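Local coordinates for protein transcriptional regulator (Streptococcus thermophilus LMD-9, PDB 5JUF) that probably activates transcription of competence genes, as an RNPP-family quorum sensor that pairs a helix-turn-helix DNA-binding domain with a tetratricopeptide-type helical domain, at residues Ser248-Lys253 against Tyr271-Val276. Residues are numbered along the deposited sequence; the frame is centred on the assembly and turned at random.
Sequences SVFVLK and YDKAIV
Phe250 and Val251 meet Tyr271, Lys273 and Ala274 where two helical segments run nearly antiparallel, at 171°, with their axes approaching to 7.9 Å and the CA atoms of Phe250 and Ala274 only 5.3 Å apart. The small side chain of Ala274 permits this closeness. Its methyl sits between the two residues of the facing helix, with CB 3.7 Å from CB of Phe250 and equally near CG2 of Val251. Phe250 carries its ring to one flank of this centre. With CG anti to the carbonyl carbon (chi1 -78°), the ring is set beside Lys273, whose CB lies over one face, offset toward the rim, 4.1 Å from the centroid and 13° off the normal, in a CH-pi contact; the ring atom CD2 also reaches the backbone of Lys273 and Ala274. Beyond CG the lysine chain is extended and leads away from the facing helix, so its aliphatic root, rather than its ammonium group, does the packing. On the other flank lies Tyr271, whose CB points away from segment 248-253 although the ring swings back toward it. Its CE1 rests against both methyls of Val251, coming within 4.0 Å of CG1, and the phenol OH lies beside CG1 and is hydrogen-bonded to OD2 of Asp297. No hydrogen bond crosses between the segments, and the join is made by apolar packing. Helices 246-260 and 264-280 form a helical hairpin of consecutive helices, consistent with the helix pairs of a tetratricopeptide domain. Val249 packs on helices 226-240 and 200-219 and Leu252 on the latter, while Val251 and Ile275 both touch Ile290 of helix 284-296, which packs against the hairpin near the C-terminal end of the modelled chain.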
loop_
_atom_site.group_PDB
_atom_site.type_symbol
_atom_site.label_atom_id
_atom_site.label_comp_id
_atom_site.label_asym_id
_atom_site.label_seq_id
_atom_site.Cartn_x
_atom_site.Cartn_y
_atom_site.Cartn_z
ATOM N N SER A 248 11.289 -16.924 2.785
ATOM C CA SER A 248 11.596 -15.652 3.438
ATOM C C SER A 248 10.951 -15.565 4.816
ATOM O O SER A 248 11.491 -14.908 5.710
ATOM C CB SER A 248 11.165 -14.465 2.557
ATOM O OG SER A 248 9.748 -14.316 2.498
ATOM N N VAL A 249 9.827 -16.250 5.018
ATOM C CA VAL A 249 9.187 -16.247 6.327
ATOM C C VAL A 249 9.948 -17.132 7.302
ATOM O O VAL A 249 10.110 -16.778 8.473
ATOM C CB VAL A 249 7.716 -16.667 6.198
ATOM C CG1 VAL A 249 7.025 -16.642 7.569
ATOM C CG2 VAL A 249 6.996 -15.736 5.220
ATOM N N PHE A 250 10.409 -18.300 6.846
ATOM C CA PHE A 250 11.277 -19.123 7.682
ATOM C C PHE A 250 12.532 -18.356 8.085
ATOM O O PHE A 250 13.025 -18.497 9.211
ATOM C CB PHE A 250 11.649 -20.418 6.953
ATOM C CG PHE A 250 10.559 -21.452 6.952
ATOM C CD1 PHE A 250 9.794 -21.677 8.085
ATOM C CD2 PHE A 250 10.305 -22.209 5.815
ATOM C CE1 PHE A 250 8.794 -22.629 8.085
ATOM C CE2 PHE A 250 9.306 -23.165 5.804
ATOM C CZ PHE A 250 8.551 -23.380 6.942
ATOM N N VAL A 251 13.073 -17.545 7.170
ATOM C CA VAL A 251 14.207 -16.696 7.530
ATOM C C VAL A 251 13.801 -15.671 8.590
ATOM O O VAL A 251 14.599 -15.337 9.472
ATOM C CB VAL A 251 14.797 -16.032 6.270
ATOM C CG1 VAL A 251 15.867 -15.011 6.643
ATOM C CG2 VAL A 251 15.392 -17.106 5.326
ATOM N N LEU A 252 12.560 -15.168 8.551
ATOM C CA LEU A 252 12.123 -14.266 9.620
ATOM C C LEU A 252 12.107 -14.973 10.968
ATOM O O LEU A 252 12.513 -14.400 11.984
ATOM C CB LEU A 252 10.737 -13.693 9.326
ATOM C CG LEU A 252 10.623 -12.697 8.175
ATOM C CD1 LEU A 252 9.163 -12.250 8.016
ATOM C CD2 LEU A 252 11.552 -11.499 8.360
ATOM N N LYS A 253 11.620 -16.216 11.005
ATOM C CA LYS A 253 11.615 -16.941 12.268
ATOM C C LYS A 253 13.033 -17.179 12.765
ATOM O O LYS A 253 13.280 -17.151 13.977
ATOM C CB LYS A 253 10.857 -18.261 12.111
ATOM C CG LYS A 253 10.692 -19.033 13.414
ATOM C CD LYS A 253 9.834 -18.262 14.415
ATOM C CE LYS A 253 9.775 -18.973 15.768
ATOM N NZ LYS A 253 9.178 -20.334 15.674
ATOM N N TYR A 271 16.715 -21.484 9.284
ATOM C CA TYR A 271 17.444 -21.276 8.035
ATOM C C TYR A 271 17.435 -22.543 7.179
ATOM O O TYR A 271 17.219 -22.482 5.964
ATOM C CB TYR A 271 18.882 -20.834 8.315
ATOM C CG TYR A 271 19.109 -19.327 8.238
ATOM C CD1 TYR A 271 18.979 -18.647 7.031
ATOM C CD2 TYR A 271 19.477 -18.595 9.369
ATOM C CE1 TYR A 271 19.191 -17.276 6.946
ATOM C CE2 TYR A 271 19.685 -17.217 9.294
ATOM C CZ TYR A 271 19.545 -16.567 8.081
ATOM O OH TYR A 271 19.754 -15.201 7.996
ATOM N N ASP A 272 17.646 -23.705 7.800
ATOM C CA ASP A 272 17.647 -24.954 7.036
ATOM C C ASP A 272 16.284 -25.235 6.408
ATOM O O ASP A 272 16.206 -25.726 5.275
ATOM C CB ASP A 272 18.077 -26.122 7.922
ATOM C CG ASP A 272 19.545 -26.080 8.270
ATOM O OD1 ASP A 272 20.291 -25.330 7.612
ATOM O OD2 ASP A 272 19.956 -26.813 9.201
ATOM N N LYS A 273 15.192 -24.935 7.118
ATOM C CA LYS A 273 13.874 -25.105 6.511
ATOM C C LYS A 273 13.711 -24.202 5.293
ATOM O O LYS A 273 13.183 -24.629 4.262
ATOM C CB LYS A 273 12.770 -24.833 7.537
ATOM C CG LYS A 273 12.660 -25.877 8.645
ATOM C CD LYS A 273 11.572 -25.488 9.643
ATOM C CE LYS A 273 11.518 -26.450 10.825
ATOM N NZ LYS A 273 10.460 -26.056 11.806
ATOM N N ALA A 274 14.165 -22.951 5.391
ATOM C CA ALA A 274 14.087 -22.047 4.249
ATOM C C ALA A 274 14.900 -22.570 3.073
ATOM O O ALA A 274 14.440 -22.531 1.924
ATOM C CB ALA A 274 14.568 -20.648 4.645
ATOM N N ILE A 275 16.112 -23.058 3.350
ATOM C CA ILE A 275 17.007 -23.541 2.302
ATOM C C ILE A 275 16.412 -24.764 1.614
ATOM O O ILE A 275 16.400 -24.859 0.379
ATOM C CB ILE A 275 18.396 -23.847 2.892
ATOM C CG1 ILE A 275 19.073 -22.547 3.351
ATOM C CG2 ILE A 275 19.248 -24.620 1.893
ATOM C CD1 ILE A 275 20.291 -22.749 4.267
ATOM N N VAL A 276 15.925 -25.727 2.403
ATOM C CA VAL A 276 15.326 -26.924 1.814
ATOM C C VAL A 276 14.128 -26.547 0.953
ATOM O O VAL A 276 13.964 -27.053 -0.162
ATOM C CB VAL A 276 14.945 -27.939 2.908
ATOM C CG1 VAL A 276 14.051 -29.020 2.331
ATOM C CG2 VAL A 276 16.202 -28.571 3.516
#